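Local coordinates for nuclear polyadenylated rna-binding protein NAB2 (Saccharomyces cerevisiae, PDB 2V75) that binds the poly(A) tails of mRNAs and pre-mRNAs, shields them from exosome decay and takes part in tail-length control and nuclear mRNA export, at residues T7-L18 and I28-V36. Sequence-based numbering, arbitrary orientation.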
# COMPACT_ATOMS: atom_id res chain seq x y z
N THR A 7 -2.59 -3.53 11.57
CA THR A 7 -1.76 -2.46 11.04
C THR A 7 -0.32 -2.91 10.74
O THR A 7 0.31 -2.44 9.78
CB THR A 7 -1.77 -1.30 12.04
OG1 THR A 7 -3.10 -0.77 12.08
CG2 THR A 7 -0.80 -0.21 11.63
N GLU A 8 0.21 -3.83 11.53
CA GLU A 8 1.61 -4.23 11.33
C GLU A 8 1.72 -5.10 10.08
O GLU A 8 2.59 -4.90 9.24
CB GLU A 8 2.19 -4.93 12.57
CG GLU A 8 2.44 -3.99 13.76
CD GLU A 8 3.29 -2.77 13.42
OE1 GLU A 8 4.43 -2.93 12.95
OE2 GLU A 8 2.82 -1.63 13.62
N ASN A 9 0.78 -6.02 9.89
CA ASN A 9 0.76 -6.79 8.66
C ASN A 9 0.43 -5.96 7.42
O ASN A 9 0.94 -6.24 6.34
CB ASN A 9 -0.20 -7.96 8.77
CG ASN A 9 0.40 -9.10 9.57
OD1 ASN A 9 1.62 -9.26 9.62
ND2 ASN A 9 -0.45 -9.90 10.20
N LEU A 10 -0.41 -4.95 7.56
CA LEU A 10 -0.67 -4.08 6.42
C LEU A 10 0.57 -3.31 5.96
O LEU A 10 0.82 -3.16 4.77
CB LEU A 10 -1.83 -3.13 6.72
CG LEU A 10 -2.36 -2.46 5.47
CD1 LEU A 10 -2.88 -3.42 4.38
CD2 LEU A 10 -3.44 -1.44 5.84
N LYS A 11 1.37 -2.86 6.91
CA LYS A 11 2.58 -2.10 6.57
C LYS A 11 3.53 -3.03 5.81
O LYS A 11 4.13 -2.65 4.83
CB LYS A 11 3.23 -1.57 7.82
CG LYS A 11 2.55 -0.37 8.49
CD LYS A 11 3.39 0.04 9.73
CE LYS A 11 2.57 0.79 10.74
NZ LYS A 11 3.21 0.74 12.07
N VAL A 12 3.59 -4.28 6.23
CA VAL A 12 4.43 -5.26 5.51
C VAL A 12 3.88 -5.52 4.12
O VAL A 12 4.60 -5.48 3.12
CB VAL A 12 4.54 -6.58 6.25
CG1 VAL A 12 5.13 -7.66 5.34
CG2 VAL A 12 5.42 -6.44 7.51
N ILE A 13 2.57 -5.64 4.00
CA ILE A 13 1.94 -5.94 2.71
C ILE A 13 2.11 -4.80 1.74
O ILE A 13 2.40 -4.99 0.56
CB ILE A 13 0.44 -6.26 2.87
CG1 ILE A 13 0.28 -7.67 3.43
CG2 ILE A 13 -0.32 -6.11 1.53
CD1 ILE A 13 -1.16 -7.89 3.99
N VAL A 14 2.00 -3.59 2.24
CA VAL A 14 2.25 -2.40 1.39
C VAL A 14 3.71 -2.30 0.92
O VAL A 14 3.97 -2.07 -0.27
CB VAL A 14 1.76 -1.13 2.12
CG1 VAL A 14 2.12 0.17 1.31
CG2 VAL A 14 0.24 -1.17 2.31
N ALA A 15 4.65 -2.49 1.84
CA ALA A 15 6.06 -2.62 1.50
C ALA A 15 6.33 -3.68 0.42
O ALA A 15 7.16 -3.47 -0.45
CB ALA A 15 6.91 -2.85 2.78
N GLU A 16 5.66 -4.82 0.50
CA GLU A 16 5.88 -5.88 -0.48
C GLU A 16 5.44 -5.41 -1.87
O GLU A 16 6.10 -5.68 -2.89
CB GLU A 16 5.15 -7.16 -0.07
CG GLU A 16 5.66 -7.75 1.19
CD GLU A 16 7.03 -8.37 1.05
OE1 GLU A 16 7.39 -8.93 -0.01
OE2 GLU A 16 7.71 -8.45 2.09
N LYS A 17 4.32 -4.71 -1.89
CA LYS A 17 3.78 -4.16 -3.15
C LYS A 17 4.72 -3.11 -3.73
O LYS A 17 5.12 -3.20 -4.90
CB LYS A 17 2.39 -3.59 -2.90
CG LYS A 17 1.72 -2.93 -4.13
CD LYS A 17 1.41 -3.89 -5.23
CE LYS A 17 0.70 -3.10 -6.34
NZ LYS A 17 0.12 -3.96 -7.36
N LEU A 18 5.15 -2.18 -2.88
CA LEU A 18 6.14 -1.15 -3.28
C LEU A 18 7.44 -1.75 -3.81
O LEU A 18 8.04 -1.28 -4.81
CB LEU A 18 6.39 -0.24 -2.09
CG LEU A 18 5.21 0.60 -1.60
CD1 LEU A 18 5.72 1.37 -0.34
CD2 LEU A 18 4.70 1.54 -2.71
N ILE A 28 10.89 2.78 1.17
CA ILE A 28 9.70 1.93 1.13
C ILE A 28 9.04 1.87 2.50
O ILE A 28 7.84 1.99 2.57
CB ILE A 28 10.05 0.52 0.61
CG1 ILE A 28 10.25 0.57 -0.90
CG2 ILE A 28 8.98 -0.49 0.94
CD1 ILE A 28 10.94 -0.74 -1.42
N LYS A 29 9.83 1.73 3.56
CA LYS A 29 9.31 1.52 4.91
C LYS A 29 8.52 2.78 5.28
O LYS A 29 7.41 2.70 5.82
CB LYS A 29 10.45 1.30 5.87
CG LYS A 29 10.03 0.87 7.27
CD LYS A 29 11.23 0.52 8.18
CE LYS A 29 11.72 -0.91 7.99
NZ LYS A 29 10.58 -1.88 8.03
N TYR A 30 9.05 3.94 4.91
CA TYR A 30 8.36 5.20 5.24
C TYR A 30 7.08 5.36 4.45
O TYR A 30 6.05 5.69 5.05
CB TYR A 30 9.24 6.40 4.96
CG TYR A 30 8.55 7.73 5.20
CD1 TYR A 30 8.28 8.16 6.48
CD2 TYR A 30 8.19 8.57 4.15
CE1 TYR A 30 7.67 9.40 6.71
CE2 TYR A 30 7.56 9.82 4.38
CZ TYR A 30 7.29 10.20 5.67
OH TYR A 30 6.72 11.44 5.95
N VAL A 31 7.15 5.16 3.13
CA VAL A 31 5.95 5.24 2.27
C VAL A 31 4.88 4.25 2.80
O VAL A 31 3.70 4.61 2.93
CB VAL A 31 6.25 5.04 0.77
CG1 VAL A 31 4.96 5.02 -0.08
CG2 VAL A 31 7.24 6.09 0.24
N ALA A 32 5.27 3.04 3.14
CA ALA A 32 4.32 2.07 3.68
C ALA A 32 3.69 2.58 4.99
O ALA A 32 2.48 2.50 5.21
CB ALA A 32 5.01 0.72 3.90
N GLU A 33 4.50 3.17 5.86
CA GLU A 33 3.97 3.68 7.12
C GLU A 33 3.00 4.82 6.86
O GLU A 33 1.99 4.96 7.56
CB GLU A 33 5.11 4.14 8.01
CG GLU A 33 5.84 2.97 8.68
CD GLU A 33 5.46 2.77 10.14
OE1 GLU A 33 4.54 3.48 10.64
OE2 GLU A 33 6.11 1.93 10.81
N TYR A 34 3.35 5.67 5.90
CA TYR A 34 2.54 6.85 5.64
C TYR A 34 1.20 6.38 5.07
O TYR A 34 0.14 6.87 5.47
CB TYR A 34 3.20 7.78 4.63
CG TYR A 34 2.75 9.20 4.72
CD1 TYR A 34 3.40 10.11 5.51
CD2 TYR A 34 1.64 9.64 4.04
CE1 TYR A 34 2.96 11.44 5.59
CE2 TYR A 34 1.21 10.94 4.14
CZ TYR A 34 1.84 11.84 4.92
OH TYR A 34 1.31 13.12 4.94
N ILE A 35 1.25 5.44 4.14
CA ILE A 35 0.03 4.88 3.56
C ILE A 35 -0.91 4.28 4.61
O ILE A 35 -2.10 4.60 4.66
CB ILE A 35 0.32 3.89 2.41
CG1 ILE A 35 0.92 4.65 1.22
CG2 ILE A 35 -0.96 3.08 2.07
CD1 ILE A 35 1.35 3.71 0.07
N VAL A 36 -0.36 3.50 5.51
CA VAL A 36 -1.17 2.89 6.54
C VAL A 36 -1.72 3.91 7.51
O VAL A 36 -2.84 3.77 7.96
CB VAL A 36 -0.37 1.79 7.21
CG1 VAL A 36 -1.05 1.31 8.49
CG2 VAL A 36 -0.11 0.69 6.17
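Ala32 sits as a knob in a hole formed by Lys11, Val14, Ala15 and Leu18. Its CB presses on the backbone of helix 7-18, 3.6 Å from Lys11 O. The small side chain probably lets the helices come close, with axes 8.5 Å apart at an angle of 128°. One turn on, Val36 fills a second hole, among Thr7, Leu10, Lys11 and Val14. CG1 of Val36, anti to the backbone N (chi1 168°), meets Thr7 CG2 at a tight 3.5 Å. CG2 lies against Lys11 CG and the branch point of Leu10. Towards the other end of the contact, Leu18 CD1 reaches Val31 CG1 at 3.7 Å and also touches Ile28 O. Ile28 CG2 rests on Ala15 CB at 3.6 Å.

This knobs-into-holes pair joins the first two helices of the all-helical N-terminal domain of Nab2, whose sequence family belongs to the PWI-like clan. Val14 CG1 and Ile35 CD1 meet on the inner side of the pair. There Val14 also packs on Ala71 and Ile35 on Val67, both of helix 61-79.

The outer edge is polar. Lys11 runs out extended beyond CG, and its CD and CE pass obliquely across the carboxylate of Glu33, whose chain is bent at chi2 (-103°). The like charges of Glu8 and Glu33 lie near each other without touching, and the lysine between them probably offsets their repulsion. Its salt bridge to Glu33 is long, with Lys11 NZ 3.4 Å from Glu33 OE1, and both hydrogen bonds to this carboxylate are weak. A shorter bond, 2.9 Å, runs from Lys11 NZ to the syn side of Glu8 OE2, somewhat out of the carboxylate plane.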